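Local coordinates for protein pelota homolog (Archaeoglobus fulgidus, PDB 3OBY), which probably recognises stalled ribosomes and helps to release them and to degrade damaged mRNA, and may act as a metal-dependent endoribonuclease, at residues V132-A143 with V151-M159; R274-L285 with W299-V308. All coordinates share one frame; numbering follows the deposited sequence.

How the contacts relate
The chain first builds an antiparallel sheet of the Sm fold, which neither contact enters. Strands 131-137, 140-147 and 150-158 follow. Contact 1 closes the short loop between the last two, a hairpin at the outer edge of a five-stranded mixed sheet. It also ties the outermost strand 150-158 to strand 131-137. The long helix 236-262 comes later, ahead of the segments of contact 2. Contact 2 then closes a longer loop, which holds helix 289-295, and joins helix 270-277 and strand 282-288 to helix 301-310. The two contacts lie in series and neither nest nor cross. The centres of contact 1 and contact 2 are about 50 Å apart, on opposite sides of the chain's centre.

Contact 1 of 2, residues V132-A143 with V151-M159; sequences VMLTIEEGYAVA and VEEIFEERM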
loop_
_atom_site.group_PDB
_atom_site.type_symbol
_atom_site.label_atom_id
_atom_site.label_comp_id
_atom_site.label_asym_id
_atom_site.label_seq_id
_atom_site.Cartn_x
_atom_site.Cartn_y
_atom_site.Cartn_z
ATOM N N VAL A 132 2.187 14.241 -10.189
ATOM C CA VAL A 132 1.787 15.474 -10.855
ATOM C C VAL A 132 0.461 15.279 -11.584
ATOM O O VAL A 132 0.261 14.298 -12.296
ATOM C CB VAL A 132 2.842 15.957 -11.880
ATOM C CG1 VAL A 132 2.261 17.092 -12.727
ATOM C CG2 VAL A 132 4.086 16.442 -11.156
ATOM N N MET A 133 -0.447 16.225 -11.395
ATOM C CA MET A 133 -1.744 16.164 -12.036
ATOM C C MET A 133 -1.836 17.242 -13.105
ATOM O O MET A 133 -1.463 18.393 -12.876
ATOM C CB MET A 133 -2.849 16.353 -11.004
ATOM C CG MET A 133 -3.147 15.118 -10.185
ATOM S SD MET A 133 -4.367 15.466 -8.928
ATOM C CE MET A 133 -3.640 14.632 -7.480
ATOM N N LEU A 134 -2.335 16.856 -14.275
ATOM C CA LEU A 134 -2.480 17.773 -15.398
ATOM C C LEU A 134 -3.870 17.719 -16.001
ATOM O O LEU A 134 -4.281 16.693 -16.545
ATOM C CB LEU A 134 -1.472 17.435 -16.490
ATOM C CG LEU A 134 -1.724 18.162 -17.814
ATOM C CD1 LEU A 134 -1.179 19.571 -17.712
ATOM C CD2 LEU A 134 -1.054 17.426 -18.961
ATOM N N THR A 135 -4.594 18.824 -15.901
ATOM C CA THR A 135 -5.925 18.902 -16.486
ATOM C C THR A 135 -5.717 19.649 -17.791
ATOM O O THR A 135 -5.067 20.693 -17.812
ATOM C CB THR A 135 -6.888 19.682 -15.591
ATOM O OG1 THR A 135 -6.280 20.919 -15.198
ATOM C CG2 THR A 135 -7.235 18.868 -14.360
ATOM N N ILE A 136 -6.247 19.108 -18.881
ATOM C CA ILE A 136 -6.064 19.735 -20.181
ATOM C C ILE A 136 -7.302 19.681 -21.060
ATOM O O ILE A 136 -8.067 18.714 -21.044
ATOM C CB ILE A 136 -4.895 19.074 -20.943
ATOM C CG1 ILE A 136 -4.500 19.924 -22.151
ATOM C CG2 ILE A 136 -5.299 17.681 -21.406
ATOM C CD1 ILE A 136 -3.307 19.376 -22.925
ATOM N N GLU A 137 -7.479 20.744 -21.831
ATOM C CA GLU A 137 -8.593 20.880 -22.751
ATOM C C GLU A 137 -8.041 21.752 -23.870
ATOM O O GLU A 137 -7.034 22.430 -23.674
ATOM C CB GLU A 137 -9.766 21.580 -22.065
ATOM C CG GLU A 137 -9.561 23.070 -21.851
ATOM C CD GLU A 137 -10.614 23.679 -20.950
ATOM O OE1 GLU A 137 -11.819 23.487 -21.219
ATOM O OE2 GLU A 137 -10.234 24.353 -19.971
ATOM N N GLU A 138 -8.687 21.737 -25.030
ATOM C CA GLU A 138 -8.225 22.530 -26.166
ATOM C C GLU A 138 -7.660 23.891 -25.774
ATOM O O GLU A 138 -8.347 24.706 -25.162
ATOM C CB GLU A 138 -9.352 22.738 -27.181
ATOM C CG GLU A 138 -9.573 21.581 -28.144
ATOM C CD GLU A 138 -10.408 21.988 -29.351
ATOM O OE1 GLU A 138 -11.564 22.422 -29.160
ATOM O OE2 GLU A 138 -9.905 21.878 -30.491
ATOM N N GLY A 139 -6.398 24.114 -26.129
ATOM C CA GLY A 139 -5.735 25.375 -25.851
ATOM C C GLY A 139 -5.553 25.814 -24.408
ATOM O O GLY A 139 -5.293 26.989 -24.155
ATOM N N TYR A 140 -5.676 24.897 -23.457
ATOM C CA TYR A 140 -5.505 25.268 -22.056
ATOM C C TYR A 140 -5.105 24.093 -21.170
ATOM O O TYR A 140 -5.655 22.995 -21.286
ATOM C CB TYR A 140 -6.789 25.905 -21.517
ATOM C CG TYR A 140 -6.686 26.342 -20.076
ATOM C CD1 TYR A 140 -5.694 27.234 -19.668
ATOM C CD2 TYR A 140 -7.580 25.866 -19.120
ATOM C CE1 TYR A 140 -5.595 27.640 -18.343
ATOM C CE2 TYR A 140 -7.492 26.266 -17.795
ATOM C CZ TYR A 140 -6.498 27.153 -17.413
ATOM O OH TYR A 140 -6.416 27.558 -16.103
ATOM N N ALA A 141 -4.150 24.338 -20.277
ATOM C CA ALA A 141 -3.672 23.304 -19.373
ATOM C C ALA A 141 -3.173 23.876 -18.053
ATOM O O ALA A 141 -2.621 24.975 -17.997
ATOM C CB ALA A 141 -2.566 22.504 -20.040
ATOM N N VAL A 142 -3.379 23.109 -16.990
ATOM C CA VAL A 142 -2.952 23.492 -15.651
ATOM C C VAL A 142 -2.434 22.251 -14.942
ATOM O O VAL A 142 -3.069 21.196 -14.963
ATOM C CB VAL A 142 -4.120 24.067 -14.824
ATOM C CG1 VAL A 142 -3.655 24.373 -13.405
ATOM C CG2 VAL A 142 -4.651 25.309 -15.489
ATOM N N ALA A 143 -1.277 22.379 -14.313
ATOM C CA ALA A 143 -0.696 21.254 -13.610
ATOM C C ALA A 143 -0.391 21.607 -12.169
ATOM O O ALA A 143 -0.058 22.745 -11.844
ATOM C CB ALA A 143 0.568 20.800 -14.311
ATOM N N VAL A 151 -3.421 19.592 -3.761
ATOM C CA VAL A 151 -2.736 19.800 -5.031
ATOM C C VAL A 151 -2.272 21.244 -5.140
ATOM O O VAL A 151 -3.067 22.171 -5.004
ATOM C CB VAL A 151 -3.661 19.475 -6.224
ATOM C CG1 VAL A 151 -2.896 19.608 -7.534
ATOM C CG2 VAL A 151 -4.224 18.074 -6.070
ATOM N N GLU A 152 -0.978 21.414 -5.399
ATOM C CA GLU A 152 -0.349 22.727 -5.526
ATOM C C GLU A 152 0.011 23.026 -6.984
ATOM O O GLU A 152 0.951 22.450 -7.524
ATOM C CB GLU A 152 0.922 22.759 -4.668
ATOM C CG GLU A 152 1.587 24.118 -4.518
ATOM C CD GLU A 152 0.711 25.119 -3.784
ATOM O OE1 GLU A 152 0.207 24.786 -2.689
ATOM O OE2 GLU A 152 0.532 26.242 -4.304
ATOM N N GLU A 153 -0.731 23.932 -7.614
ATOM C CA GLU A 153 -0.481 24.301 -9.008
ATOM C C GLU A 153 0.995 24.617 -9.290
ATOM O O GLU A 153 1.636 25.328 -8.520
ATOM C CB GLU A 153 -1.358 25.501 -9.383
ATOM C CG GLU A 153 -1.002 26.151 -10.709
ATOM C CD GLU A 153 -1.999 27.215 -11.129
ATOM O OE1 GLU A 153 -1.671 28.001 -12.048
ATOM O OE2 GLU A 153 -3.110 27.259 -10.552
ATOM N N ILE A 154 1.531 24.083 -10.390
ATOM C CA ILE A 154 2.929 24.323 -10.752
ATOM C C ILE A 154 3.089 25.146 -12.021
ATOM O O ILE A 154 4.104 25.820 -12.199
ATOM C CB ILE A 154 3.732 23.004 -10.918
ATOM C CG1 ILE A 154 3.037 22.075 -11.912
ATOM C CG2 ILE A 154 3.906 22.328 -9.568
ATOM C CD1 ILE A 154 3.795 20.779 -12.143
ATOM N N PHE A 155 2.106 25.081 -12.914
ATOM C CA PHE A 155 2.157 25.874 -14.137
ATOM C C PHE A 155 0.855 25.874 -14.913
ATOM O O PHE A 155 -0.059 25.103 -14.632
ATOM C CB PHE A 155 3.299 25.423 -15.065
ATOM C CG PHE A 155 3.067 24.092 -15.747
ATOM C CD1 PHE A 155 3.630 22.926 -15.235
ATOM C CD2 PHE A 155 2.327 24.011 -16.926
ATOM C CE1 PHE A 155 3.459 21.702 -15.882
ATOM C CE2 PHE A 155 2.149 22.789 -17.581
ATOM C CZ PHE A 155 2.721 21.636 -17.059
ATOM N N GLU A 156 0.793 26.773 -15.888
ATOM C CA GLU A 156 -0.357 26.931 -16.770
ATOM C C GLU A 156 0.160 27.102 -18.195
ATOM O O GLU A 156 1.335 27.403 -18.411
ATOM C CB GLU A 156 -1.165 28.173 -16.400
ATOM C CG GLU A 156 -2.414 27.934 -15.587
ATOM C CD GLU A 156 -3.319 29.150 -15.611
ATOM O OE1 GLU A 156 -2.787 30.278 -15.656
ATOM O OE2 GLU A 156 -4.554 28.989 -15.580
ATOM N N GLU A 157 -0.726 26.928 -19.166
ATOM C CA GLU A 157 -0.342 27.075 -20.556
ATOM C C GLU A 157 -1.607 27.252 -21.377
ATOM O O GLU A 157 -2.560 26.485 -21.233
ATOM C CB GLU A 157 0.423 25.832 -21.015
ATOM C CG GLU A 157 1.252 26.017 -22.281
ATOM C CD GLU A 157 2.319 27.084 -22.136
ATOM O OE1 GLU A 157 2.947 27.142 -21.075
ATOM O OE2 GLU A 157 2.536 27.861 -23.085
ATOM N N ARG A 158 -1.625 28.272 -22.224
ATOM C CA ARG A 158 -2.787 28.523 -23.062
ATOM C C ARG A 158 -2.415 28.417 -24.532
ATOM O O ARG A 158 -1.269 28.663 -24.908
ATOM C CB ARG A 158 -3.381 29.902 -22.749
ATOM C CG ARG A 158 -4.027 29.981 -21.364
ATOM C CD ARG A 158 -4.562 31.372 -21.032
ATOM N NE ARG A 158 -5.119 31.435 -19.679
ATOM C CZ ARG A 158 -6.267 30.875 -19.305
ATOM N NH1 ARG A 158 -7.003 30.203 -20.183
ATOM N NH2 ARG A 158 -6.673 30.973 -18.044
ATOM N N MET A 159 -3.389 28.034 -25.351
ATOM C CA MET A 159 -3.186 27.876 -26.786
ATOM C C MET A 159 -2.345 29.016 -27.337
ATOM O O MET A 159 -1.148 28.852 -27.565
ATOM C CB MET A 159 -4.533 27.831 -27.515
ATOM C CG MET A 159 -4.429 27.488 -28.996
ATOM S SD MET A 159 -3.687 25.864 -29.317
ATOM C CE MET A 159 -5.143 24.889 -29.724
#
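Val151 starts the contact by setting its CG2 against Met133 CE of the next strand but one, at 3.8 Å. The chi3 bend of Met133 (-136°) turns that methyl to it. Glu153 runs extended past Val142, its carboxylate end beside CG1. Ile154 and Phe155 together face Ala143, a classic beta bulge. Ala143 O accepts from Ile154 N and weakly from Phe155 N. Ile154 CD1 also reaches Val132 CG1 at 4.0 Å. The Phe155 ring lies with one face under Ala143 CB, a CH-pi contact with the methyl 3.8 Å from the ring centroid. Strands 140-147 and 150-158 form an antiparallel beta hairpin, with 150-158 outermost in the mixed sheet of the eRF1 domain 2 region. Glu156, in a non-hydrogen-bonded pair with Val142, lays CG along Val142 CG2 (3.5 Å). Its OE2 accepts from the Tyr140 hydroxyl at the ring edge, near its plane; the modelled length is doubtful. Glu157 forms a hydrogen-bonded pair with Ala141, while its carboxylate turns to Lys179 of helix 172-183. Arg158 runs beside Tyr140, guanidinium and ring planes 8° apart. Tyr140 CE1 lies over one guanidinium face toward its rim, 3.4 Å from Arg158 CZ. A leucine in place of Tyr140 would probably leave Glu156 OE2 without its hydroxyl donor and Arg158 without the ring alongside. Met159 CB packs on Gly139 CA, within the type II turn from Glu137 to Tyr140.

Contact 2 of 2, residues R274-L285 with W299-V308; sequences REAHNYRAIEVL and WDVDGLLREV
His277 donates from NE2 to Glu307 OE2 at 2.8 Å, a His-carboxylate hydrogen bond between the C-terminal part of helix 270-277 and helix 301-310. Both belong to the third eRF1-family domain, where helices pack beside a mixed sheet. The oxygen lies in the imidazole plane and uses its anti lone pair; ring and carboxylate are nearly coplanar. Arg280 NH1 pairs with the same Glu307 OE2 through charge alone. Leu304 CD1 covers one ring face of His277 in a CH-pi contact, 3.6 Å from the centroid. Arg280 NH2 lies over the opposite face. With CG anti to the backbone N (chi1 -174°), His277 places NE2 beside Glu307 OE2. Deeper in, Leu285 CD2 meets Leu305 CD1 at 3.6 Å and Val308 CG2 at 3.9 Å. Val308 CG1 touches Ile282 CG2. At the N-terminal side of both segments, Arg274 lays NH2 over the centre of the Trp299 ring system, a cation-pi contact. Val301 CA lies on the opposite face, and Glu295 takes the indole N-H. Strand 334-338 backs the apolar patch through Ala336 and Leu338 against Ile282 and Ile334 against Leu304. In the next shell, Arg280 is the C-prime residue of a Schellman motif ending helix 270-277. Its NH2 returns to His277 O. A water bridges Arg280 NE and Glu307 O. A second water donates to Ile282 O at 2.7 Å and to Val308 O at 2.9 Å.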
loop_
_atom_site.group_PDB
_atom_site.type_symbol
_atom_site.label_atom_id
_atom_site.label_comp_id
_atom_site.label_asym_id
_atom_site.label_seq_id
_atom_site.Cartn_x
_atom_site.Cartn_y
_atom_site.Cartn_z
ATOM N N ARG A 274 12.325 -22.723 7.090
ATOM C CA ARG A 274 12.461 -23.015 8.508
ATOM C C ARG A 274 13.920 -23.307 8.810
ATOM O O ARG A 274 14.425 -22.916 9.859
ATOM C CB ARG A 274 11.599 -24.214 8.898
ATOM C CG ARG A 274 10.159 -23.874 9.156
ATOM C CD ARG A 274 9.299 -25.126 9.195
ATOM N NE ARG A 274 8.206 -25.019 10.160
ATOM C CZ ARG A 274 7.143 -25.815 10.179
ATOM N NH1 ARG A 274 7.021 -26.778 9.278
ATOM N NH2 ARG A 274 6.211 -25.658 11.110
ATOM N N GLU A 275 14.591 -23.988 7.882
ATOM C CA GLU A 275 16.002 -24.333 8.052
ATOM C C GLU A 275 16.817 -23.054 8.161
ATOM O O GLU A 275 17.635 -22.899 9.070
ATOM C CB GLU A 275 16.516 -25.164 6.867
ATOM C CG GLU A 275 17.909 -25.770 7.093
ATOM C CD GLU A 275 18.504 -26.421 5.844
ATOM O OE1 GLU A 275 19.168 -27.469 5.985
ATOM O OE2 GLU A 275 18.327 -25.887 4.728
ATOM N N ALA A 276 16.580 -22.137 7.230
ATOM C CA ALA A 276 17.287 -20.866 7.222
ATOM C C ALA A 276 16.966 -20.062 8.480
ATOM O O ALA A 276 17.839 -19.417 9.056
ATOM C CB ALA A 276 16.909 -20.075 5.977
ATOM N N HIS A 277 15.710 -20.112 8.909
ATOM C CA HIS A 277 15.284 -19.378 10.088
ATOM C C HIS A 277 15.980 -19.871 11.341
ATOM O O HIS A 277 16.194 -19.104 12.276
ATOM C CB HIS A 277 13.767 -19.490 10.266
ATOM C CG HIS A 277 13.219 -18.645 11.378
ATOM N ND1 HIS A 277 13.370 -17.276 11.416
ATOM C CD2 HIS A 277 12.521 -18.977 12.491
ATOM C CE1 HIS A 277 12.788 -16.800 12.505
ATOM N NE2 HIS A 277 12.267 -17.812 13.173
ATOM N N ASN A 278 16.331 -21.153 11.366
ATOM C CA ASN A 278 17.004 -21.728 12.527
ATOM C C ASN A 278 18.319 -21.008 12.804
ATOM O O ASN A 278 18.823 -21.014 13.925
ATOM C CB ASN A 278 17.259 -23.219 12.310
ATOM C CG ASN A 278 18.101 -23.836 13.412
ATOM O OD1 ASN A 278 19.332 -23.790 13.374
ATOM N ND2 ASN A 278 17.439 -24.407 14.409
ATOM N N TYR A 279 18.865 -20.382 11.770
ATOM C CA TYR A 279 20.112 -19.647 11.896
ATOM C C TYR A 279 19.845 -18.147 11.781
ATOM O O TYR A 279 20.775 -17.347 11.667
ATOM C CB TYR A 279 21.091 -20.091 10.801
ATOM C CG TYR A 279 21.442 -21.561 10.858
ATOM C CD1 TYR A 279 22.190 -22.082 11.916
ATOM C CD2 TYR A 279 21.023 -22.436 9.859
ATOM C CE1 TYR A 279 22.512 -23.432 11.975
ATOM C CE2 TYR A 279 21.339 -23.788 9.908
ATOM C CZ TYR A 279 22.085 -24.280 10.967
ATOM O OH TYR A 279 22.410 -25.620 11.020
ATOM N N ARG A 280 18.570 -17.775 11.816
ATOM C CA ARG A 280 18.169 -16.377 11.700
ATOM C C ARG A 280 18.867 -15.708 10.511
ATOM O O ARG A 280 19.374 -14.583 10.605
ATOM C CB ARG A 280 18.473 -15.627 13.000
ATOM C CG ARG A 280 17.633 -16.098 14.190
ATOM C CD ARG A 280 16.148 -15.796 13.997
ATOM N NE ARG A 280 15.349 -16.156 15.167
ATOM C CZ ARG A 280 14.867 -17.371 15.413
ATOM N NH1 ARG A 280 14.159 -17.591 16.511
ATOM N NH2 ARG A 280 15.071 -18.361 14.555
ATOM N N ALA A 281 18.874 -16.423 9.389
ATOM C CA ALA A 281 19.490 -15.952 8.159
ATOM C C ALA A 281 18.495 -15.234 7.260
ATOM O O ALA A 281 18.820 -14.886 6.128
ATOM C CB ALA A 281 20.084 -17.119 7.413
ATOM N N ILE A 282 17.285 -15.002 7.756
ATOM C CA ILE A 282 16.282 -14.344 6.936
ATOM C C ILE A 282 16.308 -12.828 7.002
ATOM O O ILE A 282 16.049 -12.227 8.042
ATOM C CB ILE A 282 14.854 -14.834 7.270
ATOM C CG1 ILE A 282 14.657 -16.259 6.759
ATOM C CG2 ILE A 282 13.825 -13.947 6.592
ATOM C CD1 ILE A 282 15.586 -17.281 7.371
ATOM N N GLU A 283 16.633 -12.230 5.863
ATOM C CA GLU A 283 16.679 -10.789 5.718
ATOM C C GLU A 283 15.270 -10.377 5.313
ATOM O O GLU A 283 14.667 -9.497 5.920
ATOM C CB GLU A 283 17.658 -10.423 4.601
ATOM C CG GLU A 283 17.886 -8.940 4.375
ATOM C CD GLU A 283 18.568 -8.662 3.039
ATOM O OE1 GLU A 283 17.860 -8.532 2.013
ATOM O OE2 GLU A 283 19.815 -8.592 3.009
ATOM N N VAL A 284 14.747 -11.034 4.284
ATOM C CA VAL A 284 13.423 -10.719 3.790
ATOM C C VAL A 284 12.617 -11.980 3.603
ATOM O O VAL A 284 12.978 -12.825 2.794
ATOM C CB VAL A 284 13.492 -9.997 2.432
ATOM C CG1 VAL A 284 12.109 -9.538 2.021
ATOM C CG2 VAL A 284 14.452 -8.824 2.515
ATOM N N LEU A 285 11.524 -12.098 4.358
ATOM C CA LEU A 285 10.626 -13.252 4.277
ATOM C C LEU A 285 9.484 -12.908 3.329
ATOM O O LEU A 285 8.784 -11.923 3.545
ATOM C CB LEU A 285 10.042 -13.581 5.651
ATOM C CG LEU A 285 9.103 -14.795 5.679
ATOM C CD1 LEU A 285 9.906 -16.075 5.449
ATOM C CD2 LEU A 285 8.382 -14.870 7.012
ATOM N N TRP A 299 -0.518 -24.688 12.400
ATOM C CA TRP A 299 0.443 -24.233 13.402
ATOM C C TRP A 299 0.515 -22.706 13.470
ATOM O O TRP A 299 -0.053 -22.009 12.619
ATOM C CB TRP A 299 1.830 -24.818 13.120
ATOM C CG TRP A 299 2.393 -24.448 11.788
ATOM C CD1 TRP A 299 1.958 -24.870 10.562
ATOM C CD2 TRP A 299 3.473 -23.544 11.542
ATOM N NE1 TRP A 299 2.705 -24.285 9.564
ATOM C CE2 TRP A 299 3.647 -23.473 10.136
ATOM C CE3 TRP A 299 4.322 -22.797 12.367
ATOM C CZ2 TRP A 299 4.626 -22.670 9.545
ATOM C CZ3 TRP A 299 5.292 -22.000 11.779
ATOM C CH2 TRP A 299 5.441 -21.949 10.380
ATOM N N ASP A 300 1.210 -22.195 14.484
ATOM C CA ASP A 300 1.346 -20.755 14.670
ATOM C C ASP A 300 2.295 -20.153 13.635
ATOM O O ASP A 300 3.381 -19.680 13.964
ATOM C CB ASP A 300 1.840 -20.455 16.089
ATOM C CG ASP A 300 1.873 -18.966 16.401
ATOM O OD1 ASP A 300 1.244 -18.175 15.664
ATOM O OD2 ASP A 300 2.520 -18.584 17.400
ATOM N N VAL A 301 1.861 -20.172 12.380
ATOM C CA VAL A 301 2.634 -19.641 11.269
ATOM C C VAL A 301 3.025 -18.186 11.500
ATOM O O VAL A 301 4.082 -17.745 11.061
ATOM C CB VAL A 301 1.830 -19.752 9.944
ATOM C CG1 VAL A 301 0.591 -18.855 10.005
ATOM C CG2 VAL A 301 2.714 -19.399 8.760
ATOM N N ASP A 302 2.174 -17.437 12.188
ATOM C CA ASP A 302 2.457 -16.032 12.465
ATOM C C ASP A 302 3.662 -15.868 13.392
ATOM O O ASP A 302 4.301 -14.820 13.396
ATOM C CB ASP A 302 1.235 -15.351 13.092
ATOM C CG ASP A 302 0.017 -15.385 12.187
ATOM O OD1 ASP A 302 0.079 -14.836 11.068
ATOM O OD2 ASP A 302 -1.008 -15.963 12.598
ATOM N N GLY A 303 3.964 -16.896 14.181
ATOM C CA GLY A 303 5.106 -16.828 15.081
ATOM C C GLY A 303 6.404 -16.726 14.290
ATOM O O GLY A 303 7.357 -16.048 14.684
ATOM N N LEU A 304 6.436 -17.417 13.158
ATOM C CA LEU A 304 7.594 -17.393 12.286
ATOM C C LEU A 304 7.803 -15.946 11.875
ATOM O O LEU A 304 8.899 -15.406 12.018
ATOM C CB LEU A 304 7.339 -18.267 11.049
ATOM C CG LEU A 304 8.377 -18.252 9.929
ATOM C CD1 LEU A 304 9.723 -18.673 10.473
ATOM C CD2 LEU A 304 7.935 -19.174 8.814
ATOM N N LEU A 305 6.735 -15.320 11.383
ATOM C CA LEU A 305 6.789 -13.929 10.951
ATOM C C LEU A 305 7.230 -12.960 12.053
ATOM O O LEU A 305 8.017 -12.050 11.793
ATOM C CB LEU A 305 5.437 -13.504 10.370
ATOM C CG LEU A 305 5.179 -13.873 8.903
ATOM C CD1 LEU A 305 5.209 -15.394 8.723
ATOM C CD2 LEU A 305 3.832 -13.303 8.469
ATOM N N ARG A 306 6.734 -13.150 13.274
ATOM C CA ARG A 306 7.117 -12.280 14.387
ATOM C C ARG A 306 8.611 -12.455 14.631
ATOM O O ARG A 306 9.338 -11.479 14.806
ATOM C CB ARG A 306 6.378 -12.661 15.675
ATOM C CG ARG A 306 4.872 -12.812 15.549
ATOM C CD ARG A 306 4.312 -13.537 16.773
ATOM N NE ARG A 306 2.979 -14.092 16.543
ATOM C CZ ARG A 306 2.404 -15.003 17.324
ATOM N NH1 ARG A 306 3.046 -15.462 18.392
ATOM N NH2 ARG A 306 1.196 -15.469 17.027
ATOM N N GLU A 307 9.056 -13.711 14.644
ATOM C CA GLU A 307 10.457 -14.035 14.882
ATOM C C GLU A 307 11.395 -13.463 13.831
ATOM O O GLU A 307 12.504 -13.036 14.154
ATOM C CB GLU A 307 10.645 -15.549 14.988
ATOM C CG GLU A 307 10.110 -16.118 16.295
ATOM C CD GLU A 307 10.348 -17.606 16.451
ATOM O OE1 GLU A 307 9.985 -18.148 17.515
ATOM O OE2 GLU A 307 10.891 -18.229 15.518
ATOM N N VAL A 308 10.965 -13.448 12.575
ATOM C CA VAL A 308 11.809 -12.889 11.529
ATOM C C VAL A 308 12.037 -11.410 11.808
ATOM O O VAL A 308 13.170 -10.927 11.769
ATOM C CB VAL A 308 11.169 -13.042 10.140
ATOM C CG1 VAL A 308 11.872 -12.135 9.140
ATOM C CG2 VAL A 308 11.258 -14.497 9.687
HETATM O O HOH W 1 13.869 -14.296 16.597
HETATM O O HOH W 2 15.326 -12.442 10.654
#